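Long-range contacts in formiminotetrahydrofolate cyclodeaminase (Thermotoga maritima, PDB 1O5H), which probably catalyses the cyclisation and deamination of formiminotetrahydrofolate to methenyltetrahydrofolate with release of ammonia: residues Asp123-Met128 with Ala159-Glu164; Gly36-Ser41 with Asp87-Asp92; Val43-Cys48 with Glu80-Leu85. All blocks are in the same frame, centred on the assembly; numbering follows the deposited sequence.

Contact 1. Residues Asp123-Met128 with Ala159-Glu164; sequences DVIRVM and AVFQVE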
# COMPACT_ATOMS: atom_id res chain seq x y z
N ASP A 123 11.11 12.12 -5.16
CA ASP A 123 12.13 11.30 -4.53
C ASP A 123 11.58 9.95 -4.12
O ASP A 123 12.21 8.93 -4.38
CB ASP A 123 12.81 12.04 -3.38
CG ASP A 123 13.75 13.13 -3.90
OD1 ASP A 123 14.06 13.08 -5.12
OD2 ASP A 123 14.22 14.06 -3.21
N VAL A 124 10.38 9.93 -3.54
CA VAL A 124 9.75 8.67 -3.18
C VAL A 124 9.67 7.79 -4.39
O VAL A 124 10.00 6.60 -4.32
CB VAL A 124 8.33 8.85 -2.62
CG1 VAL A 124 7.70 7.51 -2.38
CG2 VAL A 124 8.36 9.63 -1.32
N ILE A 125 9.25 8.35 -5.52
CA ILE A 125 9.15 7.58 -6.75
C ILE A 125 10.49 7.00 -7.18
O ILE A 125 10.58 5.88 -7.68
CB ILE A 125 8.60 8.44 -7.88
CG1 ILE A 125 7.12 8.70 -7.67
CG2 ILE A 125 8.81 7.75 -9.20
CD1 ILE A 125 6.52 9.69 -8.63
N ARG A 126 11.56 7.75 -6.97
CA ARG A 126 12.85 7.21 -7.37
C ARG A 126 13.14 5.99 -6.55
O ARG A 126 13.58 4.99 -7.10
CB ARG A 126 13.95 8.21 -7.17
CG ARG A 126 13.94 9.39 -8.06
CD ARG A 126 15.21 10.14 -7.87
NE ARG A 126 15.12 11.50 -8.37
CZ ARG A 126 16.19 12.22 -8.66
NH1 ARG A 126 16.05 13.47 -9.11
NH2 ARG A 126 17.40 11.67 -8.52
N VAL A 127 12.91 6.05 -5.25
CA VAL A 127 13.08 4.85 -4.43
C VAL A 127 12.21 3.72 -4.96
O VAL A 127 12.66 2.58 -5.09
CB VAL A 127 12.78 5.10 -2.95
CG1 VAL A 127 13.01 3.83 -2.15
CG2 VAL A 127 13.63 6.26 -2.39
N MSE A 128 10.98 4.03 -5.33
CA MSE A 128 10.13 3.01 -5.93
C MSE A 128 10.74 2.43 -7.19
O MSE A 128 10.74 1.22 -7.36
CB MSE A 128 8.71 3.53 -6.20
CG MSE A 128 7.91 3.78 -4.92
SE MSE A 128 7.79 2.18 -3.74
CE MSE A 128 9.39 2.38 -2.58
N ALA A 159 1.37 0.80 -6.54
CA ALA A 159 0.41 1.75 -5.97
C ALA A 159 1.14 2.99 -5.42
O ALA A 159 0.66 4.11 -5.59
CB ALA A 159 -0.42 1.09 -4.86
N VAL A 160 2.26 2.77 -4.74
CA VAL A 160 2.97 3.87 -4.15
C VAL A 160 3.33 4.78 -5.31
O VAL A 160 3.10 5.99 -5.25
CB VAL A 160 4.21 3.41 -3.41
CG1 VAL A 160 4.97 4.63 -2.88
CG2 VAL A 160 3.82 2.53 -2.24
N PHE A 161 3.83 4.21 -6.38
CA PHE A 161 4.13 5.04 -7.50
C PHE A 161 2.90 5.83 -7.90
O PHE A 161 2.96 7.04 -8.14
CB PHE A 161 4.65 4.26 -8.71
CG PHE A 161 4.56 5.05 -9.96
CD1 PHE A 161 5.53 6.03 -10.24
CD2 PHE A 161 3.47 4.91 -10.81
CE1 PHE A 161 5.46 6.82 -11.43
CE2 PHE A 161 3.36 5.70 -11.99
CZ PHE A 161 4.37 6.66 -12.29
N GLN A 162 1.76 5.17 -8.01
CA GLN A 162 0.57 5.93 -8.38
C GLN A 162 0.28 7.03 -7.39
O GLN A 162 0.02 8.14 -7.81
CB GLN A 162 -0.63 5.04 -8.57
CG GLN A 162 -0.53 4.27 -9.88
CD GLN A 162 -1.54 3.15 -9.98
OE1 GLN A 162 -1.88 2.49 -8.98
NE2 GLN A 162 -2.02 2.91 -11.19
N VAL A 163 0.38 6.73 -6.09
CA VAL A 163 0.08 7.72 -5.04
C VAL A 163 0.95 8.94 -5.28
O VAL A 163 0.46 10.06 -5.46
CB VAL A 163 0.36 7.18 -3.63
CG1 VAL A 163 0.42 8.29 -2.64
CG2 VAL A 163 -0.69 6.19 -3.21
N GLU A 164 2.25 8.70 -5.35
CA GLU A 164 3.19 9.79 -5.42
C GLU A 164 3.11 10.58 -6.71
O GLU A 164 3.32 11.80 -6.69
CB GLU A 164 4.58 9.25 -5.20
CG GLU A 164 4.65 8.45 -3.92
CD GLU A 164 4.43 9.28 -2.68
OE1 GLU A 164 4.37 10.52 -2.78
OE2 GLU A 164 4.34 8.69 -1.58
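Val124, Ile125 and Met128 of helix 107-141 meet Val160, Phe161 and Glu164 of helix 147-172 in an antiparallel pair of successive helices, part of the all-helical bundle that makes up this cyclodeaminase. The two short axes come within 9.2 Å and run at 162° to each other; the backbones are nearest where the CA atoms of Ile125 and Phe161 lie 5.7 Å apart. At one end Met128, a selenomethionine, lies across Val160 at about a right angle: its CG is 3.7 Å from Val160 CG1, and its selenium lies 3.8 Å from Val160 CB, because the chain bends at chi2 (-56°) instead of running straight out. Next to it Val124 points its CB at the partner helix, and its CG1, anti to the backbone N (chi1 175°), lies 4.0 Å from Val160 CG1. The same methyl packs against the aliphatic part of Glu164, 3.5 Å from its CG. Glu164 is folded back at chi2, which brings its carboxylate end across Val124 at about a right angle, with OE2 also near CG1. Ile125 leaves its helix to one side of the partner, but its branches swing nearer: CG1 reaches Glu164 CB at 3.6 Å, the two side chains passing in opposite directions. Its CG2 comes to the edge of the Phe161 ring, in the ring plane, 3.8 Å from CD1. No hydrogen bond joins the two segments, so the pairing rests on van der Waals contact, largely of aliphatic and aromatic carbon. Helix 36-56 borders Val124, Met128, Val160 and Glu164, helix 178-206 covers Ile125 and Phe161 with Gln191, Glu192 and Ile195, and Leu85 of helix 68-100 touches Met128.

Contact 2. Residues Gly36-Ser41 with Asp87-Asp92; sequences GGAVGS and DLAKKD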
# COMPACT_ATOMS: atom_id res chain seq x y z
N GLY A 36 -1.54 11.88 1.85
CA GLY A 36 -1.37 10.73 0.98
C GLY A 36 0.08 10.40 0.73
O GLY A 36 0.52 9.25 0.97
N GLY A 37 0.83 11.42 0.29
CA GLY A 37 2.25 11.29 -0.06
C GLY A 37 2.99 10.62 1.06
O GLY A 37 3.65 9.62 0.82
N ALA A 38 2.84 11.16 2.28
CA ALA A 38 3.44 10.53 3.47
C ALA A 38 3.04 9.06 3.59
O ALA A 38 3.92 8.18 3.70
CB ALA A 38 3.08 11.28 4.72
N VAL A 39 1.73 8.78 3.52
CA VAL A 39 1.26 7.40 3.60
C VAL A 39 1.97 6.54 2.56
O VAL A 39 2.48 5.46 2.88
CB VAL A 39 -0.25 7.30 3.42
CG1 VAL A 39 -0.69 5.88 3.38
CG2 VAL A 39 -0.97 8.02 4.53
N GLY A 40 2.01 7.03 1.32
CA GLY A 40 2.74 6.40 0.22
C GLY A 40 4.16 5.97 0.60
O GLY A 40 4.53 4.79 0.44
N SER A 41 4.96 6.91 1.12
CA SER A 41 6.27 6.54 1.64
C SER A 41 6.22 5.40 2.65
O SER A 41 7.06 4.49 2.60
CB SER A 41 6.96 7.72 2.29
OG SER A 41 7.23 8.69 1.30
N ASP A 87 12.45 9.02 5.91
CA ASP A 87 12.84 10.40 5.95
C ASP A 87 11.91 11.19 5.05
O ASP A 87 11.48 12.31 5.41
CB ASP A 87 14.30 10.59 5.56
CG ASP A 87 14.77 11.99 5.85
OD1 ASP A 87 14.83 12.36 7.04
OD2 ASP A 87 15.07 12.81 4.95
N LEU A 88 11.56 10.60 3.91
CA LEU A 88 10.72 11.33 2.94
C LEU A 88 9.30 11.57 3.42
O LEU A 88 8.65 12.50 2.99
CB LEU A 88 10.72 10.65 1.57
CG LEU A 88 12.06 10.78 0.85
CD1 LEU A 88 12.21 9.74 -0.22
CD2 LEU A 88 12.19 12.15 0.28
N ALA A 89 8.83 10.73 4.33
CA ALA A 89 7.54 10.96 4.93
C ALA A 89 7.64 12.21 5.77
O ALA A 89 6.80 13.09 5.63
CB ALA A 89 7.13 9.77 5.75
N LYS A 90 8.68 12.33 6.60
CA LYS A 90 8.93 13.52 7.44
C LYS A 90 8.96 14.76 6.56
O LYS A 90 8.26 15.74 6.82
CB LYS A 90 10.26 13.34 8.18
CG LYS A 90 10.63 14.31 9.31
CD LYS A 90 12.04 13.87 9.80
CE LYS A 90 12.88 14.86 10.64
NZ LYS A 90 12.24 15.58 11.78
N LYS A 91 9.77 14.70 5.49
CA LYS A 91 9.89 15.82 4.57
C LYS A 91 8.54 16.22 4.03
O LYS A 91 8.23 17.40 4.01
CB LYS A 91 10.81 15.49 3.41
CG LYS A 91 12.28 15.59 3.72
CD LYS A 91 13.01 16.16 2.52
CE LYS A 91 14.46 16.53 2.87
NZ LYS A 91 15.36 15.40 2.53
N ASP A 92 7.73 15.25 3.60
CA ASP A 92 6.41 15.55 3.02
C ASP A 92 5.58 16.41 3.95
O ASP A 92 4.89 17.32 3.49
CB ASP A 92 5.66 14.26 2.70
CG ASP A 92 4.27 14.52 2.09
OD1 ASP A 92 4.18 14.59 0.84
OD2 ASP A 92 3.21 14.60 2.77
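Ala38 and Ser41 face Ala89 and Asp92 across a close antiparallel helix pair, in which the first turn of helix 36-56 lies against the C-terminal half of helix 68-100 within the helical bundle. The short axes approach to 8.3 Å at 175°, and the CA atoms of Ala38 and Ala89 are only 4.4 Å apart, a spacing made possible by small residues on both sides. The two alanine methyls do not point straight at each other; each leaves its helix obliquely to the line between the axes, and the CB atoms pass at 4.4 Å. Ser41, by contrast, points at the partner helix, and its CB rests 4.0 Å from Ala89 CB. Its OG, turned back beside its own backbone N (chi1 -65°), lies near Leu88 CB. Asp92 reaches in from the other helix with CG anti to its backbone N (chi1 180°), which carries the carboxylate toward the N-terminal turn of helix 36-56, where it would probably be drawn by the partial positive charge of the helix start. One carboxylate oxygen, OD1, lies over Gly37; a side chain at that glycine would run into it. Replacing Asp92 by an alanine would probably leave a gap beside Gly37 and Ala38 and take away the negative charge facing this helix start. Val124 of helix 107-141 closes over Ser41 and Leu88, while Gly36 N is hydrogen-bonded to Asp149 of the second subunit, so this helix start also belongs to the dimer interface. Of the two Asp92 oxygens, OD2 comes nearer to Ala38, at 3.5 Å from its backbone N and 3.9 Å from its CB.

Contact 3. Residues Val43-Cys48 with Glu80-Leu85; sequences VGAMAC and EARLKL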
# COMPACT_ATOMS: atom_id res chain seq x y z
N VAL A 43 3.94 3.15 3.04
CA VAL A 43 3.62 1.93 2.32
C VAL A 43 4.84 1.47 1.58
O VAL A 43 5.18 0.30 1.60
CB VAL A 43 2.48 2.13 1.36
CG1 VAL A 43 2.28 0.90 0.61
CG2 VAL A 43 1.18 2.51 2.13
N GLY A 44 5.55 2.39 0.96
CA GLY A 44 6.71 1.99 0.18
C GLY A 44 7.68 1.27 1.07
O GLY A 44 8.26 0.25 0.70
N ALA A 45 7.86 1.80 2.27
CA ALA A 45 8.80 1.25 3.23
C ALA A 45 8.44 -0.18 3.51
O ALA A 45 9.29 -1.04 3.50
CB ALA A 45 8.78 2.06 4.49
N MSE A 46 7.16 -0.45 3.73
CA MSE A 46 6.72 -1.80 3.99
C MSE A 46 6.93 -2.69 2.79
O MSE A 46 7.26 -3.87 2.93
CB MSE A 46 5.26 -1.81 4.41
CG MSE A 46 5.05 -1.31 5.81
SE MSE A 46 3.16 -1.07 6.16
CE MSE A 46 2.78 0.04 4.76
N ALA A 47 6.75 -2.14 1.59
CA ALA A 47 7.00 -2.93 0.38
C ALA A 47 8.46 -3.34 0.30
O ALA A 47 8.76 -4.49 -0.05
CB ALA A 47 6.62 -2.18 -0.85
N CYS A 48 9.36 -2.42 0.65
CA CYS A 48 10.79 -2.72 0.69
C CYS A 48 11.07 -3.82 1.70
O CYS A 48 11.90 -4.72 1.45
CB CYS A 48 11.61 -1.47 1.01
SG CYS A 48 11.59 -0.21 -0.31
N GLU A 80 18.44 0.46 3.45
CA GLU A 80 18.75 1.87 3.22
C GLU A 80 17.54 2.57 2.61
O GLU A 80 17.31 3.75 2.87
CB GLU A 80 20.01 2.03 2.35
N ALA A 81 16.76 1.84 1.82
CA ALA A 81 15.57 2.43 1.20
C ALA A 81 14.50 2.78 2.24
O ALA A 81 13.86 3.81 2.15
CB ALA A 81 15.01 1.54 0.16
N ARG A 82 14.32 1.92 3.23
CA ARG A 82 13.41 2.26 4.29
C ARG A 82 13.84 3.55 4.97
O ARG A 82 13.01 4.45 5.13
CB ARG A 82 13.30 1.13 5.29
CG ARG A 82 12.61 -0.07 4.73
CD ARG A 82 11.69 -0.76 5.71
NE ARG A 82 12.37 -1.29 6.89
CZ ARG A 82 13.24 -2.27 6.85
NH1 ARG A 82 13.59 -2.81 5.68
NH2 ARG A 82 13.78 -2.72 7.97
N LEU A 83 15.12 3.67 5.34
CA LEU A 83 15.59 4.91 5.97
C LEU A 83 15.28 6.13 5.09
O LEU A 83 14.86 7.17 5.59
CB LEU A 83 17.08 4.87 6.34
CG LEU A 83 17.59 3.87 7.40
CD1 LEU A 83 19.12 3.99 7.51
CD2 LEU A 83 16.93 3.99 8.81
N LYS A 84 15.45 5.99 3.78
CA LYS A 84 15.16 7.11 2.89
C LYS A 84 13.67 7.45 2.92
O LYS A 84 13.29 8.64 3.03
CB LYS A 84 15.64 6.82 1.47
CG LYS A 84 17.15 7.05 1.30
CD LYS A 84 17.61 7.10 -0.17
CE LYS A 84 18.25 5.79 -0.64
NZ LYS A 84 18.26 5.73 -2.13
N LEU A 85 12.84 6.40 2.86
CA LEU A 85 11.40 6.55 2.75
C LEU A 85 10.83 7.12 4.03
O LEU A 85 9.98 8.02 4.01
CB LEU A 85 10.74 5.22 2.39
CG LEU A 85 10.97 4.68 0.97
CD1 LEU A 85 10.50 3.25 0.86
CD2 LEU A 85 10.28 5.52 -0.07
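Apolar contacts bring Leu85 and Ala81 of helix 68-100 against Ala45 and Cys48 of helix 36-56. Leu85 CD1 reaches the backbone of the partner helix where Gly44 has no side chain, 3.5 Å from Gly44 C, and it also lies 4.2 Å from Ala45 CB. Cys48 SG drops between the two residues facing it, 3.8 Å from Leu85 CD1 and 3.9 Å from Ala81 CB; its chi1 of -68° sets the sulfur anti to the carbonyl carbon. The aliphatic part of Arg82 makes the second kind of contact. Its CG passes Cys48 CB at 4.1 Å and its CD lies close to Ala45 O, while bends at chi2 and chi3 turn the guanidinium off the interface, across the helix direction. The charged end is bound beyond the two segments, by salt bridges to Glu52 of the same chain and to Asp25 of the second subunit. Arg82 thus packs its methylenes inside one subunit and commits its charge partly to the other. Met46, pointing away from helix 68-100, meets Met46 of the second subunit. Val127 of helix 107-141 packs on Ala81 and Leu85. With axes 8.8 Å apart at 174°, the arrangement is the close antiparallel packing of two long helices in an all-helical bundle, built here on glycine, alanine and cysteine facing the partner helix.

In the fold
Contacts 2 and 3 lie on the same pair, helix 36-56 with helix 68-100, their centres about 10 Å apart; contact 3 is nested inside the loop that contact 2 closes, so the antiparallel pair is joined at successive levels. Contact 1 follows later in the chain, pairing helix 107-141 with helix 147-172, its centre about 10 Å from contact 2 and 11 Å from contact 3. The two pairs pack on each other, Glu164 against the start of helix 36-56 and Val160 against Val43. All three contacts touch the second subunit, so helices 36-56, 68-100 and 147-172 serve both the bundle core and the dimer interface.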